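Local atomic coordinates of lovastatin nonaketide synthase mokA (Monascus pilosus, PDB entry 6AD3), a protein that acts as the nonaketide synthase of monacolin K (lovastatin) biosynthesis, building the polyketide in nine iterative steps, and is represented by its condensation domain. Residues Lys117-Val122 and Val221-Leu226; Asn155-Ile160 and Leu188-Phe193; Arg321-Thr326 and His389-Lys394; Leu332-Val337 and Ile384-His389. The protein carries 1 engineered substitution. All coordinates share one frame; numbering follows the deposited sequence.

How the interactions relate
The four contacts form two clusters in the condensation domain, centres about 40 to 44 Å apart, consistent with the two chloramphenicol acetyltransferase-like lobes of this family. In the first, interactions 1 and 2 have centres about 13 Å apart and touch where Leu119 CB of helix 112-125 meets Val157 CG2 of outer strand 157-161 at 3.7 Å, so this helix lies against one face of the five-stranded sheet. In the second, interactions 3 and 4 have centres about 9 Å apart and both use helix 386-401. Along the chain, interaction 2 falls between the segments of interaction 1, and interaction 4 within the span of interaction 3, meeting it at His389, so each cluster is complete within its own sequence range.

Interaction 1. Residues Lys117-Val122 and Val221-Leu226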
loop_
_atom_site.group_PDB
_atom_site.type_symbol
_atom_site.label_atom_id
_atom_site.label_comp_id
_atom_site.label_asym_id
_atom_site.label_seq_id
_atom_site.Cartn_x
_atom_site.Cartn_y
_atom_site.Cartn_z
ATOM N N LYS A 117 -26.809 1.902 9.155
ATOM C CA LYS A 117 -27.070 0.610 9.732
ATOM C C LYS A 117 -26.148 -0.466 9.138
ATOM O O LYS A 117 -25.633 -1.352 9.858
ATOM C CB LYS A 117 -28.511 0.206 9.478
ATOM C CG LYS A 117 -28.849 -1.151 10.071
ATOM C CD LYS A 117 -30.351 -1.287 10.296
ATOM C CE LYS A 117 -31.002 -2.074 9.184
ATOM N NZ LYS A 117 -31.245 -3.471 9.627
ATOM N N ALA A 118 -25.933 -0.379 7.833
ATOM C CA ALA A 118 -25.022 -1.299 7.170
ATOM C C ALA A 118 -23.627 -1.180 7.728
ATOM O O ALA A 118 -22.988 -2.191 8.059
ATOM C CB ALA A 118 -25.017 -1.067 5.665
ATOM N N LEU A 119 -23.128 0.041 7.813
ATOM C CA LEU A 119 -21.763 0.245 8.255
ATOM C C LEU A 119 -21.609 -0.099 9.739
ATOM O O LEU A 119 -20.628 -0.708 10.128
ATOM C CB LEU A 119 -21.295 1.684 7.980
ATOM C CG LEU A 119 -21.163 2.057 6.486
ATOM C CD1 LEU A 119 -21.104 3.549 6.254
ATOM C CD2 LEU A 119 -19.932 1.361 5.907
ATOM N N ARG A 120 -22.637 0.158 10.549
ATOM C CA ARG A 120 -22.585 -0.285 11.942
ATOM C C ARG A 120 -22.454 -1.814 12.081
ATOM O O ARG A 120 -21.765 -2.312 12.969
ATOM C CB ARG A 120 -23.793 0.266 12.751
ATOM C CG ARG A 120 -23.644 1.741 13.079
ATOM C CD ARG A 120 -24.695 2.218 14.093
ATOM N NE ARG A 120 -26.047 1.765 13.779
ATOM C CZ ARG A 120 -26.916 2.437 13.028
ATOM N NH1 ARG A 120 -26.631 3.658 12.598
ATOM N NH2 ARG A 120 -28.114 1.926 12.792
ATOM N N ALA A 121 -23.073 -2.547 11.161
ATOM C CA ALA A 121 -23.032 -4.000 11.173
ATOM C C ALA A 121 -21.673 -4.514 10.752
ATOM O O ALA A 121 -21.178 -5.475 11.347
ATOM C CB ALA A 121 -24.126 -4.583 10.284
ATOM N N VAL A 122 -21.001 -3.781 9.857
ATOM C CA VAL A 122 -19.622 -4.106 9.475
ATOM C C VAL A 122 -18.704 -3.910 10.666
ATOM O O VAL A 122 -17.893 -4.807 10.984
ATOM C CB VAL A 122 -19.118 -3.250 8.286
ATOM C CG1 VAL A 122 -17.656 -3.496 8.027
ATOM C CG2 VAL A 122 -19.927 -3.522 7.028
ATOM N N VAL A 221 -17.708 -3.639 -0.200
ATOM C CA VAL A 221 -18.474 -4.793 -0.640
ATOM C C VAL A 221 -19.458 -5.313 0.424
ATOM O O VAL A 221 -20.600 -5.633 0.117
ATOM C CB VAL A 221 -17.501 -5.901 -1.150
ATOM C CG1 VAL A 221 -18.195 -7.230 -1.249
ATOM C CG2 VAL A 221 -16.920 -5.477 -2.464
ATOM N N GLU A 222 -19.027 -5.376 1.686
ATOM C CA GLU A 222 -19.923 -5.782 2.760
ATOM C C GLU A 222 -21.032 -4.776 2.970
ATOM O O GLU A 222 -22.199 -5.155 3.093
ATOM C CB GLU A 222 -19.166 -6.046 4.057
ATOM C CG GLU A 222 -18.338 -7.342 4.026
ATOM C CD GLU A 222 -17.946 -7.867 5.420
ATOM O OE1 GLU A 222 -17.357 -8.950 5.462
ATOM O OE2 GLU A 222 -18.347 -7.297 6.448
ATOM N N ALA A 223 -20.685 -3.497 2.948
ATOM C CA ALA A 223 -21.658 -2.438 3.175
ATOM C C ALA A 223 -22.708 -2.372 2.052
ATOM O O ALA A 223 -23.903 -2.278 2.331
ATOM C CB ALA A 223 -20.952 -1.100 3.299
ATOM N N SER A 224 -22.262 -2.582 0.824
ATOM C CA SER A 224 -23.145 -2.630 -0.333
ATOM C C SER A 224 -24.138 -3.777 -0.199
ATOM O O SER A 224 -25.356 -3.601 -0.444
ATOM C CB SER A 224 -22.329 -2.821 -1.614
ATOM O OG SER A 224 -23.180 -2.924 -2.766
ATOM N N GLN A 225 -23.612 -4.967 0.072
ATOM C CA GLN A 225 -24.476 -6.143 0.179
ATOM C C GLN A 225 -25.478 -5.954 1.304
ATOM O O GLN A 225 -26.663 -6.233 1.139
ATOM C CB GLN A 225 -23.654 -7.392 0.419
ATOM C CG GLN A 225 -22.941 -7.884 -0.803
ATOM C CD GLN A 225 -22.160 -9.101 -0.518
ATOM O OE1 GLN A 225 -22.634 -10.226 -0.740
ATOM N NE2 GLN A 225 -20.994 -8.909 0.062
ATOM N N LEU A 226 -25.012 -5.466 2.460
ATOM C CA LEU A 226 -25.911 -5.293 3.610
ATOM C C LEU A 226 -26.981 -4.260 3.318
ATOM O O LEU A 226 -28.168 -4.502 3.526
ATOM C CB LEU A 226 -25.150 -4.878 4.846
ATOM C CG LEU A 226 -24.365 -5.993 5.529
ATOM C CD1 LEU A 226 -23.316 -5.431 6.444
ATOM C CD2 LEU A 226 -25.261 -6.972 6.274
#
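Ala118 meets Ala223 where helix 112-125 packs on helix 213-227, with alanines at the closest point, in what is, by family, the N-terminal chloramphenicol acetyltransferase-like lobe. The CA atoms of Ala118 and Ala223 stand 5.3 Å apart, consistent with segment axes 8.6 Å apart, with 130° between their N-to-C directions. Ala118 CB points into the crossing and lies 3.7 Å from the carbonyl O of Ala223, with Leu226 CB beside it at 3.9 Å. Leu119 starts away from the partner helix, yet with CG anti to its carbonyl carbon (chi1 -67°) the branch turns back and CD2 reaches Ala223 CB at 3.7 Å; the same side chain also packs on Val157 of the neighbouring sheet. Ala121 touches more lightly, its CB 4.0 Å from Leu226 CD1, where the contact becomes partly exposed. Val122 then packs mainly through CG2, which meets Leu226 CD1 at 3.9 Å and also touches Glu222 CB. Extended beyond CG, the Glu222 chain crosses Val122 at a slant and brings OE2 to 4.1 Å from that same CG2. This buried carboxylate does not go without a partner: Glu222 OE2 makes a salt bridge to Arg125 NE, farther along helix 112-125.

Interaction 2. Residues Asn155-Ile160 and Leu188-Phe193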
loop_
_atom_site.group_PDB
_atom_site.type_symbol
_atom_site.label_atom_id
_atom_site.label_comp_id
_atom_site.label_asym_id
_atom_site.label_seq_id
_atom_site.Cartn_x
_atom_site.Cartn_y
_atom_site.Cartn_z
ATOM N N ASN A 155 -15.749 2.704 17.276
ATOM C CA ASN A 155 -15.788 3.511 16.111
ATOM C C ASN A 155 -17.193 3.949 15.792
ATOM O O ASN A 155 -18.164 3.348 16.297
ATOM C CB ASN A 155 -15.154 2.754 14.921
ATOM C CG ASN A 155 -13.631 2.695 15.016
ATOM O OD1 ASN A 155 -12.981 3.699 15.289
ATOM N ND2 ASN A 155 -13.071 1.483 14.940
ATOM N N LYS A 156 -17.306 5.038 15.017
ATOM C CA LYS A 156 -18.612 5.641 14.704
ATOM C C LYS A 156 -18.771 5.834 13.216
ATOM O O LYS A 156 -17.773 5.926 12.455
ATOM C CB LYS A 156 -18.799 7.007 15.385
ATOM C CG LYS A 156 -18.428 7.040 16.838
ATOM C CD LYS A 156 -19.444 6.310 17.676
ATOM C CE LYS A 156 -19.259 6.667 19.145
ATOM N NZ LYS A 156 -20.175 5.869 19.987
ATOM N N VAL A 157 -20.020 5.865 12.803
ATOM C CA VAL A 157 -20.396 6.159 11.418
ATOM C C VAL A 157 -21.031 7.529 11.375
ATOM O O VAL A 157 -21.921 7.830 12.189
ATOM C CB VAL A 157 -21.392 5.120 10.898
ATOM C CG1 VAL A 157 -21.800 5.418 9.464
ATOM C CG2 VAL A 157 -20.798 3.724 11.028
ATOM N N GLN A 158 -20.680 8.324 10.364
ATOM C CA GLN A 158 -21.255 9.650 10.228
ATOM C C GLN A 158 -21.787 9.879 8.857
ATOM O O GLN A 158 -21.150 9.492 7.859
ATOM C CB GLN A 158 -20.229 10.705 10.535
ATOM C CG GLN A 158 -19.745 10.645 11.975
ATOM C CD GLN A 158 -18.453 11.341 12.160
ATOM O OE1 GLN A 158 -18.421 12.502 12.573
ATOM N NE2 GLN A 158 -17.372 10.684 11.782
ATOM N N VAL A 159 -22.952 10.518 8.789
ATOM C CA VAL A 159 -23.502 10.914 7.513
ATOM C C VAL A 159 -23.686 12.405 7.585
ATOM O O VAL A 159 -24.449 12.893 8.460
ATOM C CB VAL A 159 -24.847 10.192 7.198
ATOM C CG1 VAL A 159 -25.367 10.597 5.831
ATOM C CG2 VAL A 159 -24.664 8.675 7.258
ATOM N N ILE A 160 -22.887 13.143 6.806
ATOM C CA ILE A 160 -22.679 14.589 7.063
ATOM C C ILE A 160 -23.079 15.454 5.872
ATOM O O ILE A 160 -22.557 15.314 4.780
ATOM C CB ILE A 160 -21.216 14.895 7.452
ATOM C CG1 ILE A 160 -20.829 14.154 8.731
ATOM C CG2 ILE A 160 -20.990 16.413 7.624
ATOM C CD1 ILE A 160 -19.379 14.372 9.124
ATOM N N LEU A 188 -10.904 4.092 13.054
ATOM C CA LEU A 188 -11.528 4.150 11.719
ATOM C C LEU A 188 -12.384 5.415 11.629
ATOM O O LEU A 188 -12.915 5.914 12.666
ATOM C CB LEU A 188 -12.475 2.974 11.561
ATOM C CG LEU A 188 -12.083 1.623 11.043
ATOM C CD1 LEU A 188 -13.390 0.878 10.676
ATOM C CD2 LEU A 188 -11.176 1.704 9.816
ATOM N N ARG A 189 -12.518 5.952 10.428
ATOM C CA ARG A 189 -13.596 6.898 10.140
ATOM C C ARG A 189 -14.380 6.397 8.956
ATOM O O ARG A 189 -13.801 5.891 8.005
ATOM C CB ARG A 189 -13.044 8.302 9.829
ATOM C CG ARG A 189 -11.993 8.794 10.818
ATOM C CD ARG A 189 -12.620 9.550 11.950
ATOM N NE ARG A 189 -11.615 9.978 12.933
ATOM C CZ ARG A 189 -11.372 9.342 14.064
ATOM N NH1 ARG A 189 -11.815 8.104 14.216
ATOM N NH2 ARG A 189 -10.492 9.850 14.940
ATOM N N LEU A 190 -15.701 6.361 9.106
ATOM C CA LEU A 190 -16.589 5.982 8.008
ATOM C C LEU A 190 -17.613 7.081 7.818
ATOM O O LEU A 190 -18.432 7.280 8.703
ATOM C CB LEU A 190 -17.314 4.685 8.327
ATOM C CG LEU A 190 -16.431 3.465 8.580
ATOM C CD1 LEU A 190 -17.203 2.330 9.214
ATOM C CD2 LEU A 190 -15.766 3.002 7.303
ATOM N N VAL A 191 -17.437 7.879 6.758
ATOM C CA VAL A 191 -18.153 9.147 6.604
ATOM C C VAL A 191 -18.734 9.264 5.214
ATOM O O VAL A 191 -18.007 9.122 4.204
ATOM C CB VAL A 191 -17.247 10.351 6.885
ATOM C CG1 VAL A 191 -18.052 11.652 6.731
ATOM C CG2 VAL A 191 -16.619 10.228 8.246
ATOM N N ASP A 192 -20.040 9.557 5.149
ATOM C CA ASP A 192 -20.735 9.828 3.890
ATOM C C ASP A 192 -21.021 11.300 3.834
ATOM O O ASP A 192 -21.900 11.787 4.589
ATOM C CB ASP A 192 -22.065 9.031 3.839
ATOM C CG ASP A 192 -22.958 9.416 2.641
ATOM O OD1 ASP A 192 -22.465 10.064 1.694
ATOM O OD2 ASP A 192 -24.179 9.095 2.694
ATOM N N PHE A 193 -20.136 12.056 3.184
ATOM C CA PHE A 193 -20.392 13.517 2.974
ATOM C C PHE A 193 -21.371 13.655 1.817
ATOM O O PHE A 193 -21.170 13.074 0.759
ATOM C CB PHE A 193 -19.108 14.275 2.603
ATOM C CG PHE A 193 -18.087 14.339 3.689
ATOM C CD1 PHE A 193 -18.242 15.188 4.763
ATOM C CD2 PHE A 193 -16.907 13.600 3.585
ATOM C CE1 PHE A 193 -17.258 15.302 5.740
ATOM C CE2 PHE A 193 -15.934 13.677 4.560
ATOM C CZ PHE A 193 -16.078 14.521 5.628
HETATM O O HOH W 1 -16.530 8.135 11.474
HETATM O O HOH W 2 -14.906 6.430 14.588
#
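Gln158 N donates to Leu190 O at 3.0 Å, the first of three nearly straight backbone bonds that hold the tight half of this contact. Asp192 N follows with a bond to Gln158 O (2.9 Å), and Ile160 N with one to Asp192 O (2.8 Å), so Gln158 and Ile160 each face a matching residue, Val191 and Phe193, at close parallel-strand spacing. On the face carrying these four residues, Ile160 CD1 packs on Val191 CG1 at 3.9 Å. Val191 CG1 in turn sits 3.5 Å above the plane of the Phe193 ring, over its centre, while Ile160 runs alongside that ring. On the other face Val159 CG1 lies beside the Asp192 carboxylate, whose OD1 is bonded to His200 ND1. The two strands, 15° apart in direction, belong to a beta-alpha-beta unit: strand 157-161, an outer strand of the five-stranded mixed sheet, connects through helix 165-176 to strand 188-195. Toward Lys156 the pairing opens. Water 1 fills the gap, donating a hydrogen bond to Lys156 O (2.7 Å) and accepting bonds from Leu190 N (3.1 Å) and Gln158 NE2. Water 2 likewise bridges Lys156 N and Leu188 O. Beyond them the buried Asn155 restores a direct link through its side chain: OD1 accepts from Leu188 N at 3.1 Å, the donor standing 51° out of the amide carbonyl plane. Asn155 OD1 also accepts from Thr187 N, while ND2 bonds to Phe129 O.

Interaction 3. Residues Arg321-Thr326 and His389-Lys394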
loop_
_atom_site.group_PDB
_atom_site.type_symbol
_atom_site.label_atom_id
_atom_site.label_comp_id
_atom_site.label_asym_id
_atom_site.label_seq_id
_atom_site.Cartn_x
_atom_site.Cartn_y
_atom_site.Cartn_z
ATOM N N ARG A 321 0.518 -11.458 -22.793
ATOM C CA ARG A 321 -0.014 -12.769 -23.063
ATOM C C ARG A 321 0.926 -13.520 -23.967
ATOM O O ARG A 321 1.168 -14.687 -23.769
ATOM C CB ARG A 321 -1.421 -12.705 -23.666
ATOM C CG ARG A 321 -1.980 -14.108 -23.940
ATOM C CD ARG A 321 -3.254 -14.097 -24.768
ATOM N NE ARG A 321 -3.912 -12.833 -24.613
ATOM C CZ ARG A 321 -3.908 -11.870 -25.518
ATOM N NH1 ARG A 321 -3.518 -12.122 -26.765
ATOM N NH2 ARG A 321 -4.454 -10.702 -25.212
ATOM N N LYS A 322 1.438 -12.877 -24.994
ATOM C CA LYS A 322 2.226 -13.628 -25.975
ATOM C C LYS A 322 3.549 -14.088 -25.394
ATOM O O LYS A 322 4.112 -15.087 -25.848
ATOM C CB LYS A 322 2.441 -12.812 -27.237
ATOM C CG LYS A 322 1.155 -12.558 -27.993
ATOM C CD LYS A 322 1.412 -12.198 -29.451
ATOM C CE LYS A 322 1.575 -10.701 -29.654
ATOM N NZ LYS A 322 1.440 -10.348 -31.103
ATOM N N HIS A 323 4.043 -13.386 -24.364
ATOM C CA HIS A 323 5.211 -13.839 -23.612
ATOM C C HIS A 323 4.901 -14.728 -22.429
ATOM O O HIS A 323 5.804 -15.009 -21.624
ATOM C CB HIS A 323 6.039 -12.641 -23.139
ATOM C CG HIS A 323 6.680 -11.875 -24.257
ATOM N ND1 HIS A 323 5.982 -10.998 -25.059
ATOM C CD2 HIS A 323 7.961 -11.839 -24.692
ATOM C CE1 HIS A 323 6.800 -10.473 -25.954
ATOM N NE2 HIS A 323 7.998 -10.991 -25.770
ATOM N N LYS A 324 3.629 -15.094 -22.262
ATOM C CA LYS A 324 3.173 -15.921 -21.145
ATOM C C LYS A 324 3.393 -15.230 -19.812
ATOM O O LYS A 324 3.734 -15.866 -18.814
ATOM C CB LYS A 324 3.893 -17.290 -21.155
ATOM C CG LYS A 324 3.566 -18.137 -22.382
ATOM C CD LYS A 324 3.909 -19.599 -22.140
ATOM C CE LYS A 324 4.110 -20.360 -23.439
ATOM N NZ LYS A 324 2.811 -20.584 -24.134
ATOM N N ALA A 325 3.295 -13.910 -19.835
ATOM C CA ALA A 325 3.456 -13.079 -18.641
ATOM C C ALA A 325 2.157 -12.316 -18.350
ATOM O O ALA A 325 1.164 -12.396 -19.101
ATOM C CB ALA A 325 4.599 -12.108 -18.862
ATOM N N THR A 326 2.111 -11.645 -17.221
ATOM C CA THR A 326 0.946 -10.833 -16.884
ATOM C C THR A 326 1.253 -9.351 -17.123
ATOM O O THR A 326 2.392 -8.942 -17.068
ATOM C CB THR A 326 0.573 -10.989 -15.401
ATOM O OG1 THR A 326 1.623 -10.453 -14.604
ATOM C CG2 THR A 326 0.369 -12.464 -15.026
ATOM N N HIS A 389 13.571 -9.694 -20.949
ATOM C CA HIS A 389 13.554 -9.169 -19.587
ATOM C C HIS A 389 12.194 -9.398 -18.955
ATOM O O HIS A 389 12.090 -9.617 -17.745
ATOM C CB HIS A 389 13.865 -7.709 -19.624
ATOM C CG HIS A 389 14.047 -7.091 -18.276
ATOM N ND1 HIS A 389 14.944 -7.581 -17.351
ATOM C CD2 HIS A 389 13.559 -5.943 -17.761
ATOM C CE1 HIS A 389 15.036 -6.730 -16.343
ATOM N NE2 HIS A 389 14.165 -5.753 -16.545
ATOM N N LEU A 390 11.150 -9.318 -19.771
ATOM C CA LEU A 390 9.797 -9.583 -19.306
ATOM C C LEU A 390 9.664 -11.014 -18.835
ATOM O O LEU A 390 9.115 -11.308 -17.751
ATOM C CB LEU A 390 8.799 -9.308 -20.437
ATOM C CG LEU A 390 7.343 -9.637 -20.160
ATOM C CD1 LEU A 390 6.802 -8.901 -18.942
ATOM C CD2 LEU A 390 6.494 -9.311 -21.376
ATOM N N VAL A 391 10.181 -11.947 -19.623
ATOM C CA VAL A 391 10.076 -13.332 -19.240
ATOM C C VAL A 391 10.892 -13.577 -17.981
ATOM O O VAL A 391 10.454 -14.287 -17.069
ATOM C CB VAL A 391 10.533 -14.243 -20.406
ATOM C CG1 VAL A 391 10.790 -15.670 -19.924
ATOM C CG2 VAL A 391 9.466 -14.234 -21.493
ATOM N N ALA A 392 12.077 -12.988 -17.907
ATOM C CA ALA A 392 12.930 -13.198 -16.719
ATOM C C ALA A 392 12.284 -12.575 -15.483
ATOM O O ALA A 392 12.346 -13.125 -14.387
ATOM C CB ALA A 392 14.314 -12.631 -16.936
ATOM N N THR A 393 11.609 -11.463 -15.683
ATOM C CA THR A 393 10.932 -10.786 -14.576
ATOM C C THR A 393 9.713 -11.595 -14.130
ATOM O O THR A 393 9.488 -11.781 -12.929
ATOM C CB THR A 393 10.535 -9.356 -14.973
ATOM O OG1 THR A 393 11.729 -8.596 -15.217
ATOM C CG2 THR A 393 9.746 -8.660 -13.825
ATOM N N LYS A 394 8.975 -12.151 -15.083
ATOM C CA LYS A 394 7.947 -13.114 -14.774
ATOM C C LYS A 394 8.465 -14.272 -13.881
ATOM O O LYS A 394 7.821 -14.639 -12.906
ATOM C CB LYS A 394 7.346 -13.644 -16.067
ATOM C CG LYS A 394 6.159 -14.573 -15.909
ATOM C CD LYS A 394 6.517 -16.019 -16.159
ATOM C CE LYS A 394 7.056 -16.265 -17.557
ATOM N NZ LYS A 394 7.745 -17.590 -17.623
#
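His323 lays its CB and the near part of its ring against Leu390 CD2, with CB to CD2 at 3.8 Å and the two side chains crossing at about a right angle. It belongs to the short link between two consecutive helices, 310-322 and 327-343, which rests on helix 386-401. A Schellman motif closes the first helix: Lys324 has positive phi (63°), and two bonds run back into the last turn, among them Lys324 N to Arg321 O. Thr326 then occupies the N-cap of the second helix, its side chain capping a backbone N of that helix. Val391 adds to the hold on His323: its CG2 lies 3.7 Å from His323 O and comes at the imidazole's edge, close to its plane. The ring's rotation is further set by a hydrogen bond from ND1 to Arg319 O. After the turn, Ala325 CB is directed at the other leucine branch and meets Leu390 CD1 at 3.9 Å. Lys394 covers the last part of the turn with its hydrocarbon chain instead of its amine. It leaves the backbone with CG anti to N (chi1 -175°), then bends at chi2 and chi3, which sets CG 4.1 Å from Ala325 CA and brings CE to 3.6 Å from the carbonyl O of Lys324.

Interaction 4. Residues Leu332-Val337 and Ile384-His389; sequences LAAYHV and ITFGEH
A buried histidine pair, His336 and His389, joins helix 327-343 to the first turn of helix 386-401 within an aromatic core of the condensation domain. His336 ND1 and His389 NE2 are hydrogen-bonded at 2.9 Å; the angle of 137° makes the bond bent, and either nitrogen could be the donor. The rings meet at their borders, planes at 43°, so neither covers the other's face. His336 gets there with CG anti to its backbone N (chi1 167°), and its ring is also stacked on Phe377. Val337 packs closely beside the pair: CG2 is 3.5 Å from His389 CD2, the two side chains running past one another head to tail. The far edge of Phe386 probes the small residues of the facing helix, with CZ 3.8 Å from Ala333 CB and 4.1 Å from Ala334 CB, and CE1 3.7 Å from Ala334 N in the plane of the ring; Phe510 stacks on the same phenyl group. Thr385 and Glu388 fix the start of the helical turn from Phe386 to His389. Glu388 N bonds to Thr385 OG1 (3.1 Å) and Thr385 N to Glu388 OE1 (3.0 Å), the reciprocal pattern of a capping box at a helix N-terminus.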
loop_
_atom_site.group_PDB
_atom_site.type_symbol
_atom_site.label_atom_id
_atom_site.label_comp_id
_atom_site.label_asym_id
_atom_site.label_seq_id
_atom_site.Cartn_x
_atom_site.Cartn_y
_atom_site.Cartn_z
ATOM N N LEU A 332 6.114 -3.897 -14.068
ATOM C CA LEU A 332 7.221 -4.009 -13.107
ATOM C C LEU A 332 8.555 -4.020 -13.860
ATOM O O LEU A 332 9.484 -3.310 -13.514
ATOM C CB LEU A 332 7.068 -5.287 -12.297
ATOM C CG LEU A 332 8.304 -5.626 -11.437
ATOM C CD1 LEU A 332 8.586 -4.549 -10.409
ATOM C CD2 LEU A 332 8.102 -6.956 -10.757
ATOM N N ALA A 333 8.610 -4.795 -14.935
ATOM C CA ALA A 333 9.805 -4.859 -15.729
ATOM C C ALA A 333 10.180 -3.504 -16.312
ATOM O O ALA A 333 11.337 -3.147 -16.316
ATOM C CB ALA A 333 9.666 -5.926 -16.844
ATOM N N ALA A 334 9.193 -2.763 -16.814
ATOM C CA ALA A 334 9.423 -1.481 -17.384
ATOM C C ALA A 334 9.864 -0.461 -16.302
ATOM O O ALA A 334 10.729 0.385 -16.533
ATOM C CB ALA A 334 8.170 -1.019 -18.118
ATOM N N TYR A 335 9.298 -0.584 -15.112
ATOM C CA TYR A 335 9.677 0.259 -13.981
ATOM C C TYR A 335 11.133 0.015 -13.617
ATOM O O TYR A 335 11.905 0.967 -13.438
ATOM C CB TYR A 335 8.757 -0.044 -12.804
ATOM C CG TYR A 335 9.054 0.675 -11.524
ATOM C CD1 TYR A 335 8.992 2.039 -11.456
ATOM C CD2 TYR A 335 9.025 -0.018 -10.336
ATOM C CE1 TYR A 335 9.069 2.693 -10.228
ATOM C CE2 TYR A 335 9.099 0.627 -9.110
ATOM C CZ TYR A 335 9.150 1.977 -9.071
ATOM O OH TYR A 335 9.208 2.624 -7.831
ATOM N N HIS A 336 11.519 -1.261 -13.539
ATOM C CA HIS A 336 12.898 -1.610 -13.272
ATOM C C HIS A 336 13.829 -1.011 -14.317
ATOM O O HIS A 336 14.870 -0.432 -13.971
ATOM C CB HIS A 336 13.072 -3.124 -13.232
ATOM C CG HIS A 336 14.495 -3.553 -13.272
ATOM N ND1 HIS A 336 15.108 -3.972 -14.438
ATOM C CD2 HIS A 336 15.476 -3.436 -12.349
ATOM C CE1 HIS A 336 16.398 -4.142 -14.214
ATOM N NE2 HIS A 336 16.652 -3.819 -12.957
ATOM N N VAL A 337 13.473 -1.155 -15.607
ATOM C CA VAL A 337 14.327 -0.608 -16.673
ATOM C C VAL A 337 14.505 0.906 -16.575
ATOM O O VAL A 337 15.611 1.406 -16.658
ATOM C CB VAL A 337 13.778 -0.951 -18.059
ATOM C CG1 VAL A 337 14.547 -0.213 -19.144
ATOM C CG2 VAL A 337 13.825 -2.466 -18.269
ATOM N N ILE A 384 20.019 -7.132 -23.536
ATOM C CA ILE A 384 18.912 -8.067 -23.735
ATOM C C ILE A 384 17.666 -7.285 -24.152
ATOM O O ILE A 384 17.659 -6.047 -24.072
ATOM C CB ILE A 384 18.618 -8.909 -22.507
ATOM C CG1 ILE A 384 18.031 -8.057 -21.383
ATOM C CG2 ILE A 384 19.860 -9.648 -22.046
ATOM C CD1 ILE A 384 17.526 -8.919 -20.251
ATOM N N THR A 385 16.729 -7.968 -24.805
ATOM C CA THR A 385 15.537 -7.326 -25.306
ATOM C C THR A 385 14.536 -7.188 -24.146
ATOM O O THR A 385 14.613 -7.903 -23.165
ATOM C CB THR A 385 14.864 -8.122 -26.435
ATOM O OG1 THR A 385 14.324 -9.330 -25.902
ATOM C CG2 THR A 385 15.864 -8.458 -27.578
ATOM N N PHE A 386 13.556 -6.315 -24.322
ATOM C CA PHE A 386 12.535 -6.156 -23.304
ATOM C C PHE A 386 11.768 -7.447 -23.160
ATOM O O PHE A 386 11.509 -7.871 -22.068
ATOM C CB PHE A 386 11.586 -5.002 -23.602
ATOM C CG PHE A 386 10.624 -4.715 -22.470
ATOM C CD1 PHE A 386 11.064 -4.045 -21.347
ATOM C CD2 PHE A 386 9.368 -5.288 -22.438
ATOM C CE1 PHE A 386 10.218 -3.852 -20.249
ATOM C CE2 PHE A 386 8.525 -5.126 -21.315
ATOM C CZ PHE A 386 8.977 -4.427 -20.227
ATOM N N GLY A 387 11.477 -8.117 -24.275
ATOM C CA GLY A 387 10.767 -9.378 -24.215
ATOM C C GLY A 387 11.466 -10.391 -23.337
ATOM O O GLY A 387 10.816 -11.135 -22.595
ATOM N N GLU A 388 12.778 -10.508 -23.502
ATOM C CA GLU A 388 13.591 -11.394 -22.669
ATOM C C GLU A 388 13.538 -10.991 -21.192
ATOM O O GLU A 388 13.436 -11.833 -20.312
ATOM C CB GLU A 388 15.044 -11.400 -23.167
ATOM C CG GLU A 388 15.156 -11.944 -24.587
ATOM C CD GLU A 388 16.555 -11.819 -25.192
ATOM O OE1 GLU A 388 17.286 -10.875 -24.875
ATOM O OE2 GLU A 388 16.841 -12.592 -26.122
ATOM N N HIS A 389 13.571 -9.694 -20.949
ATOM C CA HIS A 389 13.554 -9.169 -19.587
ATOM C C HIS A 389 12.194 -9.398 -18.955
ATOM O O HIS A 389 12.090 -9.617 -17.745
ATOM C CB HIS A 389 13.865 -7.709 -19.624
ATOM C CG HIS A 389 14.047 -7.091 -18.276
ATOM N ND1 HIS A 389 14.944 -7.581 -17.351
ATOM C CD2 HIS A 389 13.559 -5.943 -17.761
ATOM C CE1 HIS A 389 15.036 -6.730 -16.343
ATOM N NE2 HIS A 389 14.165 -5.753 -16.545
#